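Local coordinates for cyclodipeptide synthase, BtCDPS (Bacillus thermoamylovorans, PDB 6ZTU), which probably transfers aminoacyl groups as a cyclodipeptide synthase, a family that joins two amino acids, normally supplied as aminoacyl-tRNAs, into cyclic dipeptides, at residues F116-Y126 with A179-I190. Sequence-based numbering, arbitrary orientation.
With 0RE ((2S)-hexane-1,2-diol), chain B.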
# COMPACT_ATOMS: atom_id res chain seq x y z
N PHE A 116 -11.89 3.74 -7.00
CA PHE A 116 -12.77 2.59 -6.84
C PHE A 116 -14.04 2.94 -6.05
O PHE A 116 -14.69 2.06 -5.50
CB PHE A 116 -12.01 1.42 -6.21
CG PHE A 116 -10.89 0.94 -7.08
CD1 PHE A 116 -11.10 -0.10 -7.98
CD2 PHE A 116 -9.66 1.59 -7.09
CE1 PHE A 116 -10.08 -0.53 -8.83
CE2 PHE A 116 -8.64 1.17 -7.94
CZ PHE A 116 -8.85 0.12 -8.81
N LYS A 117 -14.43 4.21 -6.06
CA LYS A 117 -15.64 4.63 -5.36
C LYS A 117 -16.90 4.02 -5.96
O LYS A 117 -17.93 3.95 -5.28
CB LYS A 117 -15.74 6.16 -5.35
CG LYS A 117 -14.79 6.82 -4.34
CD LYS A 117 -14.75 8.33 -4.50
CE LYS A 117 -13.31 8.84 -4.55
NZ LYS A 117 -13.21 10.10 -5.35
N ASN A 118 -16.84 3.57 -7.21
CA ASN A 118 -17.97 2.91 -7.86
C ASN A 118 -17.81 1.40 -7.93
O ASN A 118 -18.51 0.74 -8.69
CB ASN A 118 -18.18 3.50 -9.25
CG ASN A 118 -18.61 4.94 -9.19
OD1 ASN A 118 -19.77 5.24 -8.95
ND2 ASN A 118 -17.65 5.85 -9.37
N ASN A 119 -16.89 0.84 -7.14
CA ASN A 119 -16.60 -0.58 -7.11
C ASN A 119 -17.23 -1.13 -5.84
O ASN A 119 -16.96 -0.62 -4.74
CB ASN A 119 -15.08 -0.80 -7.15
CG ASN A 119 -14.66 -2.25 -7.02
OD1 ASN A 119 -14.70 -2.84 -5.93
ND2 ASN A 119 -14.19 -2.83 -8.12
N LYS A 120 -18.10 -2.13 -5.98
CA LYS A 120 -18.85 -2.64 -4.84
C LYS A 120 -17.93 -3.33 -3.84
O LYS A 120 -18.17 -3.27 -2.63
CB LYS A 120 -19.94 -3.60 -5.29
CG LYS A 120 -20.83 -4.11 -4.15
CD LYS A 120 -22.16 -4.66 -4.67
CE LYS A 120 -23.10 -5.06 -3.53
NZ LYS A 120 -22.77 -6.39 -2.98
N ILE A 121 -16.90 -4.02 -4.31
CA ILE A 121 -16.02 -4.71 -3.37
C ILE A 121 -15.26 -3.70 -2.53
O ILE A 121 -15.19 -3.83 -1.30
CB ILE A 121 -15.05 -5.67 -4.09
CG1 ILE A 121 -15.78 -6.57 -5.11
CG2 ILE A 121 -14.29 -6.51 -3.06
CD1 ILE A 121 -16.80 -7.49 -4.50
N TYR A 122 -14.67 -2.69 -3.18
CA TYR A 122 -13.93 -1.69 -2.43
C TYR A 122 -14.82 -1.03 -1.38
O TYR A 122 -14.42 -0.85 -0.22
CB TYR A 122 -13.34 -0.62 -3.36
CG TYR A 122 -12.66 0.46 -2.55
CD1 TYR A 122 -11.32 0.34 -2.18
CD2 TYR A 122 -13.38 1.57 -2.10
CE1 TYR A 122 -10.71 1.32 -1.40
CE2 TYR A 122 -12.78 2.54 -1.30
CZ TYR A 122 -11.45 2.41 -0.96
OH TYR A 122 -10.84 3.38 -0.18
N ASN A 123 -16.04 -0.65 -1.78
CA ASN A 123 -16.89 0.10 -0.87
C ASN A 123 -17.34 -0.76 0.30
O ASN A 123 -17.38 -0.29 1.44
CB ASN A 123 -18.11 0.65 -1.62
CG ASN A 123 -17.79 1.92 -2.38
OD1 ASN A 123 -16.93 2.70 -1.96
ND2 ASN A 123 -18.47 2.13 -3.50
N GLU A 124 -17.67 -2.03 0.05
CA GLU A 124 -18.15 -2.87 1.14
C GLU A 124 -17.03 -3.21 2.11
O GLU A 124 -17.24 -3.22 3.33
CB GLU A 124 -18.82 -4.10 0.57
CG GLU A 124 -20.11 -3.69 -0.14
CD GLU A 124 -21.03 -4.85 -0.46
OE1 GLU A 124 -20.53 -5.94 -0.80
OE2 GLU A 124 -22.26 -4.65 -0.38
N VAL A 125 -15.83 -3.47 1.60
CA VAL A 125 -14.70 -3.69 2.51
C VAL A 125 -14.40 -2.42 3.30
O VAL A 125 -14.15 -2.46 4.51
CB VAL A 125 -13.48 -4.19 1.73
CG1 VAL A 125 -12.26 -4.27 2.65
CG2 VAL A 125 -13.79 -5.54 1.12
N TYR A 126 -14.40 -1.27 2.62
CA TYR A 126 -14.18 0.02 3.29
C TYR A 126 -15.21 0.24 4.40
O TYR A 126 -14.85 0.67 5.50
CB TYR A 126 -14.27 1.14 2.25
CG TYR A 126 -13.87 2.53 2.70
CD1 TYR A 126 -12.74 2.75 3.46
CD2 TYR A 126 -14.60 3.64 2.30
CE1 TYR A 126 -12.37 4.01 3.86
CE2 TYR A 126 -14.24 4.91 2.68
CZ TYR A 126 -13.12 5.09 3.47
OH TYR A 126 -12.76 6.37 3.84
N ALA A 179 -8.62 4.27 4.06
CA ALA A 179 -8.87 4.27 2.62
C ALA A 179 -8.00 3.28 1.87
O ALA A 179 -8.42 2.76 0.82
CB ALA A 179 -8.66 5.68 2.05
N GLU A 180 -6.77 3.02 2.34
CA GLU A 180 -5.89 2.08 1.64
C GLU A 180 -6.13 0.64 2.07
O GLU A 180 -5.84 -0.29 1.31
CB GLU A 180 -4.41 2.42 1.88
CG GLU A 180 -3.97 2.25 3.35
CD GLU A 180 -2.46 2.42 3.58
OE1 GLU A 180 -1.68 2.42 2.61
OE2 GLU A 180 -2.07 2.57 4.77
N LEU A 181 -6.65 0.43 3.29
CA LEU A 181 -6.78 -0.92 3.81
C LEU A 181 -7.59 -1.88 2.94
O LEU A 181 -7.22 -3.07 2.90
CB LEU A 181 -7.39 -0.88 5.22
CG LEU A 181 -6.37 -0.77 6.35
CD1 LEU A 181 -7.10 -0.68 7.68
CD2 LEU A 181 -5.41 -1.97 6.36
N PRO A 182 -8.66 -1.49 2.23
CA PRO A 182 -9.36 -2.51 1.43
C PRO A 182 -8.46 -3.22 0.44
O PRO A 182 -8.75 -4.38 0.10
CB PRO A 182 -10.46 -1.71 0.72
CG PRO A 182 -10.74 -0.56 1.65
CD PRO A 182 -9.37 -0.19 2.18
N PHE A 183 -7.38 -2.59 -0.03
CA PHE A 183 -6.48 -3.27 -0.96
C PHE A 183 -5.58 -4.28 -0.25
O PHE A 183 -5.22 -5.29 -0.85
CB PHE A 183 -5.64 -2.26 -1.75
CG PHE A 183 -6.44 -1.56 -2.79
CD1 PHE A 183 -6.64 -2.17 -4.03
CD2 PHE A 183 -7.07 -0.36 -2.52
CE1 PHE A 183 -7.43 -1.56 -4.99
CE2 PHE A 183 -7.84 0.25 -3.49
CZ PHE A 183 -8.02 -0.36 -4.71
N PHE A 184 -5.22 -4.02 1.02
CA PHE A 184 -4.53 -5.03 1.82
C PHE A 184 -5.41 -6.25 2.05
O PHE A 184 -4.91 -7.38 2.15
CB PHE A 184 -4.16 -4.47 3.20
CG PHE A 184 -3.09 -3.40 3.22
CD1 PHE A 184 -3.31 -2.15 2.65
CD2 PHE A 184 -1.89 -3.62 3.89
CE1 PHE A 184 -2.33 -1.16 2.71
CE2 PHE A 184 -0.90 -2.63 3.96
CZ PHE A 184 -1.13 -1.40 3.37
N LEU A 185 -6.72 -6.03 2.23
CA LEU A 185 -7.63 -7.09 2.63
C LEU A 185 -8.19 -7.85 1.44
O LEU A 185 -8.40 -9.07 1.53
CB LEU A 185 -8.81 -6.50 3.42
CG LEU A 185 -8.44 -5.80 4.73
CD1 LEU A 185 -9.65 -5.06 5.27
CD2 LEU A 185 -7.93 -6.84 5.72
N SER A 186 -8.41 -7.16 0.31
CA SER A 186 -9.16 -7.75 -0.79
C SER A 186 -8.77 -7.18 -2.15
O SER A 186 -9.62 -7.08 -3.04
CB SER A 186 -10.68 -7.54 -0.58
OG SER A 186 -11.12 -8.05 0.68
N GLY A 187 -7.49 -6.84 -2.35
CA GLY A 187 -7.09 -6.20 -3.61
C GLY A 187 -7.39 -7.03 -4.85
O GLY A 187 -7.83 -6.49 -5.87
N ALA A 188 -7.15 -8.35 -4.78
CA ALA A 188 -7.43 -9.20 -5.94
C ALA A 188 -8.90 -9.09 -6.35
O ALA A 188 -9.22 -8.93 -7.53
CB ALA A 188 -7.07 -10.65 -5.65
N SER A 189 -9.80 -9.20 -5.37
CA SER A 189 -11.23 -9.18 -5.67
C SER A 189 -11.69 -7.80 -6.10
O SER A 189 -12.58 -7.70 -6.96
CB SER A 189 -12.02 -9.66 -4.46
OG SER A 189 -11.86 -11.06 -4.30
N ILE A 190 -11.12 -6.74 -5.53
CA ILE A 190 -11.45 -5.38 -6.00
C ILE A 190 -11.07 -5.21 -7.47
O ILE A 190 -11.84 -4.66 -8.27
CB ILE A 190 -10.74 -4.33 -5.12
CG1 ILE A 190 -11.32 -4.33 -3.71
CG2 ILE A 190 -10.84 -2.92 -5.77
CD1 ILE A 190 -10.44 -3.53 -2.74
O01 0RE B . 0.99 1.42 2.58
C02 0RE B . 2.09 1.14 1.77
C03 0RE B . 1.61 0.37 0.54
O04 0RE B . 1.41 -0.97 0.88
C05 0RE B . 0.31 1.00 0.05
C06 0RE B . 0.55 2.46 -0.34
C07 0RE B . -0.79 3.09 -0.68
C08 0RE B . -0.76 3.39 -2.17
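The capped start of helix 120-135 packs across the kinked helix 167-191, which also carries pocket residues of this Rossmann-like synthase; the two local axes approach to 8.8 Å at 109°. Tyr122 is a knob set among Ala179, Pro182, Phe183 and Ile190. With CG anti to the backbone N (chi1 176°), its ring passes Pro182 obliquely, CE1 against CG, and brings OH 2.7 Å from Ala179 O, a hydrogen bond on a carbonyl lone pair. That carbonyl precedes the kink: Pro182 has no N-H to give, and Phe183 N bonds to Glu180 O instead of to Ala179 O, which leaves the latter to the tyrosine hydroxyl as far as these two segments go. Phe183 turns its edge to the face of Phe116 in a T-shaped pair, CZ 3.5 Å from Phe116 CD2, and meets Tyr122 obliquely, completing an aromatic cluster. Ile190 CD1 lies over the Phe183 ring, while its CG2 reaches Phe116 CD1 at 3.6 Å and its CG1 slides past Ile121 CG2. Asn119 is the N-cap and works in two directions: OD1 accepts a nearly straight bond from Tyr122 N (2.8 Å), and ND2 donates to a lone pair of Ile190 O at 3.0 Å, a more bent bond (133°). Replacing Asn119 by alanine removes both bonds and would probably leave Tyr122 N without its cap and the Ile190 carbonyl without this tie between the helices. One turn after Ile121, Val125 places CG1 3.6 Å from Pro182 CA and against Leu185 CD1, with CG2 beside Ser186 OG, which is hydrogen-bonded to Ser220. Glu180 points away from this interface, and its OE1 accepts a 2.9 Å hydrogen bond from O01 of the bound hexanediol; Phe184 also lines the pocket. Phe113 packs on Ala179 and Phe183, Val129 of helix 120-135 continues the packing onto Leu181 and Leu185, and Phe184 and Ala188 rest on strand 196-200.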